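Local structure of Myo-inositol 2-dehydrogenase (Thermotoga maritima, 3EZY) at residues A[20-23]-A[28-31]; A[65-70]-A[290-295]. The protein catalyses the NAD(+)-dependent oxidation of myo-inositol to 2-keto-myo-inositol (scyllo-inosose), and thus probably takes part in myo-inositol degradation. All blocks are in the same frame, centred on the assembly; numbering follows the deposited sequence.

Each contact has one segment on the parallel sheet of the NAD-binding Rossmann fold, and their centres lie about 10 Å apart. Contact 1 comes first in the chain. It joins the turn after helix 12-20 to strand 27-33. Contact 2 follows and spans far more sequence. It brings strand 67-70 against helix 277-298. In the sheet, strand 3-8 lies between strands 27-33 and 67-70. The two contacts also meet directly: Leu21 CD2 packs on Ile293 CD1 at 3.9 Å. The late helix 277-298 is thus packed against both the sheet and the turn after helix 12-20, which ties distant sequence into one apolar layer.

Contact 1. Residues A[20-23]-A[28-31]; sequences NLKM and ILYA
Leu21 and Leu29 meet through their side chains, which lie roughly perpendicular. Leu21 CD1 comes to 4.1 Å from Leu29 CD1. Their bases are close too, with Leu21 CB 4.2 Å from Leu29 CB. Both side chains set out toward the opposing segment. In Leu29, CG lies anti to the backbone N (chi1 -179°), and the side chain leans forward along the strand. Its two methyls take different partners. CD1 meets Leu21, while CD2 meets the aliphatic part of Lys22. Lys22 CE lies 4.1 Å from Leu29 CD2. The bend at chi2 (33°) turns the lysine chain to bring CE alongside this methyl; the later bend at chi4 only sets the direction of NZ. Leu21 and Leu29 are buried, whereas Lys22 stands at the exposed margin. The contact between the segments is apolar.

The next shell fixes both sides. The turn is held by a 2.7 Å bond from Met23 N to Asn20 O. The side chain of Asn20 is held by Arg282, through OD1. Leu21 also packs on Ile5 of strand 3-8 and on Leu289 of helix 277-298. Leu29 has Val7 and Val49 as further neighbours. On either side of it in sequence, Ile28 and Tyr30 make backbone hydrogen bonds to strand 3-8. Farther out, Met23 packs on Met23 of the second subunit. Helix 12-20 follows strand 3-8 and leads through this turn into the parallel strand 27-33. The arrangement is the first beta-alpha-beta crossover of a Rossmann fold.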
ATOM      1  N   ASN A  20       0.883  21.578  26.318  1.00 28.82           N
ATOM      2  CA  ASN A  20       2.181  21.133  25.776  1.00 30.19           C
ATOM      3  C   ASN A  20       3.374  21.688  26.544  1.00 32.25           C
ATOM      4  O   ASN A  20       4.449  21.101  26.542  1.00 32.77           O
ATOM      5  CB  ASN A  20       2.335  21.475  24.276  1.00 29.39           C
ATOM      6  CG  ASN A  20       1.579  20.485  23.354  1.00 30.86           C
ATOM      7  OD1 ASN A  20       1.133  19.443  23.797  1.00 31.93           O
ATOM      8  ND2 ASN A  20       1.454  20.820  22.078  1.00 29.58           N
ATOM      9  N   LEU A  21       3.207  22.834  27.186  1.00 34.30           N
ATOM     10  CA  LEU A  21       4.302  23.410  27.942  1.00 36.77           C
ATOM     11  C   LEU A  21       4.898  22.491  29.020  1.00 39.38           C
ATOM     12  O   LEU A  21       6.069  22.607  29.323  1.00 39.74           O
ATOM     13  CB  LEU A  21       3.970  24.809  28.443  1.00 36.02           C
ATOM     14  CG  LEU A  21       4.169  25.800  27.275  1.00 35.09           C
ATOM     15  CD1 LEU A  21       3.412  27.113  27.462  1.00 34.82           C
ATOM     16  CD2 LEU A  21       5.650  26.068  26.981  1.00 32.02           C
ATOM     17  N   LYS A  22       4.128  21.541  29.551  1.00 42.69           N
ATOM     18  CA  LYS A  22       4.684  20.511  30.448  1.00 45.37           C
ATOM     19  C   LYS A  22       5.592  19.514  29.722  1.00 46.84           C
ATOM     20  O   LYS A  22       6.395  18.817  30.334  1.00 47.07           O
ATOM     21  CB  LYS A  22       3.561  19.738  31.106  1.00 45.77           C
ATOM     22  CG  LYS A  22       2.547  20.647  31.768  1.00 48.47           C
ATOM     23  CD  LYS A  22       2.387  21.960  31.011  1.00 50.48           C
ATOM     24  CE  LYS A  22       1.153  22.666  31.491  1.00 51.50           C
ATOM     25  NZ  LYS A  22       1.031  22.530  32.972  1.00 54.06           N
ATOM     26  N   MET A  23       5.458  19.447  28.413  1.00 48.13           N
ATOM     27  CA  MET A  23       6.122  18.420  27.631  1.00 50.24           C
ATOM     28  C   MET A  23       7.406  19.018  27.138  1.00 50.34           C
ATOM     29  O   MET A  23       8.197  18.371  26.437  1.00 51.05           O
ATOM     30  CB  MET A  23       5.267  18.087  26.405  1.00 50.71           C
ATOM     31  CG  MET A  23       5.210  16.644  26.021  1.00 54.08           C
ATOM     32  SD  MET A  23       3.895  15.841  26.944  1.00 61.39           S
ATOM     33  CE  MET A  23       4.514  16.037  28.616  1.00 57.89           C
ATOM     34  N   ILE A  28       8.329  27.219  30.999  1.00 38.40           N
ATOM     35  CA  ILE A  28       7.151  26.918  31.810  1.00 36.76           C
ATOM     36  C   ILE A  28       5.975  27.810  31.528  1.00 34.02           C
ATOM     37  O   ILE A  28       6.123  28.973  31.168  1.00 33.16           O
ATOM     38  CB  ILE A  28       7.360  26.924  33.356  1.00 37.92           C
ATOM     39  CG1 ILE A  28       7.660  28.332  33.889  1.00 38.89           C
ATOM     40  CG2 ILE A  28       8.368  25.847  33.822  1.00 39.66           C
ATOM     41  CD1 ILE A  28       7.054  28.550  35.243  1.00 41.62           C
ATOM     42  N   LEU A  29       4.806  27.239  31.743  1.00 31.44           N
ATOM     43  CA  LEU A  29       3.563  27.988  31.688  1.00 30.33           C
ATOM     44  C   LEU A  29       3.433  28.808  32.972  1.00 29.74           C
ATOM     45  O   LEU A  29       3.126  28.258  34.017  1.00 28.18           O
ATOM     46  CB  LEU A  29       2.383  27.036  31.603  1.00 29.60           C
ATOM     47  CG  LEU A  29       1.003  27.703  31.511  1.00 29.66           C
ATOM     48  CD1 LEU A  29       0.879  28.597  30.260  1.00 22.84           C
ATOM     49  CD2 LEU A  29      -0.011  26.612  31.461  1.00 28.03           C
ATOM     50  N   TYR A  30       3.654  30.116  32.871  1.00 28.73           N
ATOM     51  CA  TYR A  30       3.647  30.981  34.043  1.00 27.64           C
ATOM     52  C   TYR A  30       2.329  31.712  34.190  1.00 26.80           C
ATOM     53  O   TYR A  30       1.884  31.962  35.315  1.00 27.01           O
ATOM     54  CB  TYR A  30       4.796  31.992  33.982  1.00 27.21           C
ATOM     55  CG  TYR A  30       4.733  33.062  35.046  1.00 26.06           C
ATOM     56  CD1 TYR A  30       5.221  32.823  36.318  1.00 30.42           C
ATOM     57  CD2 TYR A  30       4.186  34.304  34.784  1.00 28.66           C
ATOM     58  CE1 TYR A  30       5.167  33.787  37.300  1.00 30.23           C
ATOM     59  CE2 TYR A  30       4.123  35.273  35.756  1.00 28.54           C
ATOM     60  CZ  TYR A  30       4.623  35.009  37.011  1.00 31.36           C
ATOM     61  OH  TYR A  30       4.579  35.982  37.997  1.00 34.84           O
ATOM     62  N   ALA A  31       1.739  32.115  33.069  1.00 25.32           N
ATOM     63  CA  ALA A  31       0.502  32.908  33.105  1.00 24.25           C
ATOM     64  C   ALA A  31      -0.452  32.534  31.994  1.00 23.86           C
ATOM     65  O   ALA A  31      -0.039  32.185  30.896  1.00 23.16           O
ATOM     66  CB  ALA A  31       0.810  34.416  33.030  1.00 23.15           C
TER

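Contact 2. Residues A[65-70]-A[290-295]; sequences VDAVLV and KTFIKN
Phe292 of helix 277-298 reaches Ala67 and Leu69 on strand 67-70, a parallel strand of the Rossmann-fold sheet. The short helix and strand segments run in roughly opposite directions, at 149°, with their axes 10.8 Å apart at closest approach. The phenylalanine alone carries the helix side of this contact. Its CB points toward the strand, and CG is anti to the backbone N (chi1 175°), which holds the ring out from the helix against the strand. Along one side of the ring, Phe292 CD2 lies 3.9 Å from Leu69 CD2. The next carbon, Phe292 CE2, has two partners: Leu69 CD2 at 3.7 Å and Ala67 CB at 4.0 Å. Phe292 CZ, at the far end, is 4.1 Å from Ala67 CB. Both methyls approach the ring obliquely. Leu69 and Phe292 lie side by side, their chains pointing opposite ways. Replacing Phe292 by an alanine is likely to open a gap between helix and strand and leave Ala67 and Leu69 without this apolar partner.

All touching residues are buried. Behind them, both Ala67 and Leu69 pack on Ile5 of strand 3-8, and their backbones bond to Gly6. Leu69 also touches Phe92 of strand 90-94. The ring spans two alternate residues of the strand, and at the intervening one Phe292 CZ lies 4.5 Å from the backbone oxygen Val68 O.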
ATOM      1  N   VAL A  65       6.984  37.474  32.727  1.00 26.08           N
ATOM      2  CA  VAL A  65       6.671  36.866  31.406  1.00 25.07           C
ATOM      3  C   VAL A  65       7.727  37.186  30.338  1.00 24.86           C
ATOM      4  O   VAL A  65       7.918  38.327  29.994  1.00 24.47           O
ATOM      5  CB  VAL A  65       5.273  37.322  30.900  1.00 25.18           C
ATOM      6  CG1 VAL A  65       5.031  36.864  29.423  1.00 23.18           C
ATOM      7  CG2 VAL A  65       4.155  36.800  31.821  1.00 23.55           C
ATOM      8  N   ASP A  66       8.409  36.173  29.812  1.00 25.43           N
ATOM      9  CA  ASP A  66       9.517  36.396  28.849  1.00 26.22           C
ATOM     10  C   ASP A  66       9.042  36.398  27.364  1.00 25.82           C
ATOM     11  O   ASP A  66       9.616  37.079  26.498  1.00 25.01           O
ATOM     12  CB  ASP A  66      10.589  35.318  29.041  1.00 26.73           C
ATOM     13  CG  ASP A  66      11.175  35.331  30.435  1.00 30.10           C
ATOM     14  OD1 ASP A  66      11.567  36.445  30.851  1.00 32.87           O
ATOM     15  OD2 ASP A  66      11.243  34.263  31.107  1.00 29.58           O
ATOM     16  N   ALA A  67       7.983  35.636  27.094  1.00 24.56           N
ATOM     17  CA  ALA A  67       7.481  35.454  25.739  1.00 23.13           C
ATOM     18  C   ALA A  67       5.999  35.144  25.841  1.00 22.19           C
ATOM     19  O   ALA A  67       5.521  34.638  26.848  1.00 22.46           O
ATOM     20  CB  ALA A  67       8.256  34.308  25.038  1.00 22.53           C
ATOM     21  N   VAL A  68       5.253  35.494  24.810  1.00 21.80           N
ATOM     22  CA  VAL A  68       3.811  35.412  24.863  1.00 21.00           C
ATOM     23  C   VAL A  68       3.282  34.639  23.660  1.00 21.98           C
ATOM     24  O   VAL A  68       3.748  34.848  22.532  1.00 22.83           O
ATOM     25  CB  VAL A  68       3.221  36.838  24.815  1.00 20.42           C
ATOM     26  CG1 VAL A  68       1.713  36.801  24.822  1.00 20.52           C
ATOM     27  CG2 VAL A  68       3.727  37.675  25.995  1.00 20.42           C
ATOM     28  N   LEU A  69       2.291  33.772  23.893  1.00 20.98           N
ATOM     29  CA  LEU A  69       1.554  33.121  22.794  1.00 20.07           C
ATOM     30  C   LEU A  69       0.201  33.787  22.645  1.00 20.40           C
ATOM     31  O   LEU A  69      -0.667  33.643  23.517  1.00 20.92           O
ATOM     32  CB  LEU A  69       1.352  31.619  23.055  1.00 19.36           C
ATOM     33  CG  LEU A  69       2.568  30.805  23.521  1.00 21.04           C
ATOM     34  CD1 LEU A  69       2.298  29.275  23.541  1.00 20.40           C
ATOM     35  CD2 LEU A  69       3.847  31.058  22.699  1.00 21.06           C
ATOM     36  N   VAL A  70       0.016  34.534  21.556  1.00 20.44           N
ATOM     37  CA  VAL A  70      -1.267  35.185  21.266  1.00 21.42           C
ATOM     38  C   VAL A  70      -2.187  34.195  20.517  1.00 22.57           C
ATOM     39  O   VAL A  70      -1.966  33.898  19.328  1.00 22.40           O
ATOM     40  CB  VAL A  70      -1.073  36.493  20.440  1.00 21.85           C
ATOM     41  CG1 VAL A  70      -2.400  37.091  20.044  1.00 20.18           C
ATOM     42  CG2 VAL A  70      -0.171  37.509  21.217  1.00 21.45           C
ATOM     43  N   LYS A 290       8.199  24.022  20.608  1.00 23.47           N
ATOM     44  CA  LYS A 290       9.603  23.797  20.971  1.00 24.33           C
ATOM     45  C   LYS A 290      10.533  24.658  20.104  1.00 24.79           C
ATOM     46  O   LYS A 290      11.586  25.106  20.572  1.00 24.92           O
ATOM     47  CB  LYS A 290       9.988  22.312  20.819  1.00 24.25           C
ATOM     48  CG  LYS A 290       9.206  21.367  21.695  1.00 25.37           C
ATOM     49  CD  LYS A 290       9.834  19.955  21.577  1.00 31.42           C
ATOM     50  CE  LYS A 290       9.072  18.910  22.427  1.00 33.64           C
ATOM     51  NZ  LYS A 290       9.252  17.501  21.830  1.00 38.16           N
ATOM     52  N   THR A 291      10.158  24.855  18.841  1.00 23.51           N
ATOM     53  CA  THR A 291      11.003  25.605  17.906  1.00 24.13           C
ATOM     54  C   THR A 291      11.007  27.090  18.264  1.00 23.40           C
ATOM     55  O   THR A 291      12.069  27.718  18.276  1.00 22.32           O
ATOM     56  CB  THR A 291      10.578  25.424  16.414  1.00 23.78           C
ATOM     57  OG1 THR A 291      10.563  24.025  16.095  1.00 26.40           O
ATOM     58  CG2 THR A 291      11.547  26.141  15.461  1.00 24.94           C
ATOM     59  N   PHE A 292       9.820  27.629  18.528  1.00 22.48           N
ATOM     60  CA  PHE A 292       9.668  28.994  19.030  1.00 22.68           C
ATOM     61  C   PHE A 292      10.535  29.254  20.281  1.00 23.06           C
ATOM     62  O   PHE A 292      11.225  30.277  20.390  1.00 23.56           O
ATOM     63  CB  PHE A 292       8.187  29.292  19.360  1.00 21.99           C
ATOM     64  CG  PHE A 292       7.980  30.669  20.002  1.00 21.71           C
ATOM     65  CD1 PHE A 292       8.286  31.822  19.291  1.00 19.46           C
ATOM     66  CD2 PHE A 292       7.516  30.792  21.308  1.00 22.42           C
ATOM     67  CE1 PHE A 292       8.125  33.076  19.835  1.00 17.81           C
ATOM     68  CE2 PHE A 292       7.331  32.060  21.884  1.00 19.46           C
ATOM     69  CZ  PHE A 292       7.646  33.204  21.140  1.00 19.75           C
ATOM     70  N   ILE A 293      10.466  28.345  21.235  1.00 23.97           N
ATOM     71  CA  ILE A 293      11.252  28.434  22.471  1.00 25.22           C
ATOM     72  C   ILE A 293      12.767  28.366  22.187  1.00 26.63           C
ATOM     73  O   ILE A 293      13.534  29.152  22.733  1.00 27.15           O
ATOM     74  CB  ILE A 293      10.816  27.317  23.427  1.00 25.36           C
ATOM     75  CG1 ILE A 293       9.403  27.616  23.924  1.00 24.25           C
ATOM     76  CG2 ILE A 293      11.830  27.148  24.598  1.00 25.61           C
ATOM     77  CD1 ILE A 293       8.720  26.401  24.538  1.00 28.60           C
ATOM     78  N   LYS A 294      13.187  27.427  21.339  1.00 27.47           N
ATOM     79  CA  LYS A 294      14.563  27.357  20.855  1.00 28.55           C
ATOM     80  C   LYS A 294      15.011  28.670  20.219  1.00 28.92           C
ATOM     81  O   LYS A 294      16.106  29.157  20.519  1.00 28.97           O
ATOM     82  CB  LYS A 294      14.714  26.240  19.808  1.00 29.32           C
ATOM     83  CG  LYS A 294      16.163  26.108  19.233  1.00 33.39           C
ATOM     84  CD  LYS A 294      16.305  25.017  18.142  1.00 36.96           C
ATOM     85  CE  LYS A 294      15.562  25.397  16.844  1.00 40.85           C
ATOM     86  NZ  LYS A 294      16.388  26.261  15.897  1.00 40.42           N
ATOM     87  N   ASN A 295      14.180  29.264  19.351  1.00 28.29           N
ATOM     88  CA  ASN A 295      14.593  30.503  18.683  1.00 27.97           C
ATOM     89  C   ASN A 295      14.785  31.594  19.745  1.00 28.76           C
ATOM     90  O   ASN A 295      15.748  32.356  19.709  1.00 28.17           O
ATOM     91  CB  ASN A 295      13.551  31.034  17.690  1.00 27.74           C
ATOM     92  CG  ASN A 295      13.226  30.061  16.575  1.00 27.45           C
ATOM     93  OD1 ASN A 295      12.106  30.082  16.077  1.00 24.41           O
ATOM     94  ND2 ASN A 295      14.197  29.242  16.154  1.00 22.39           N
TER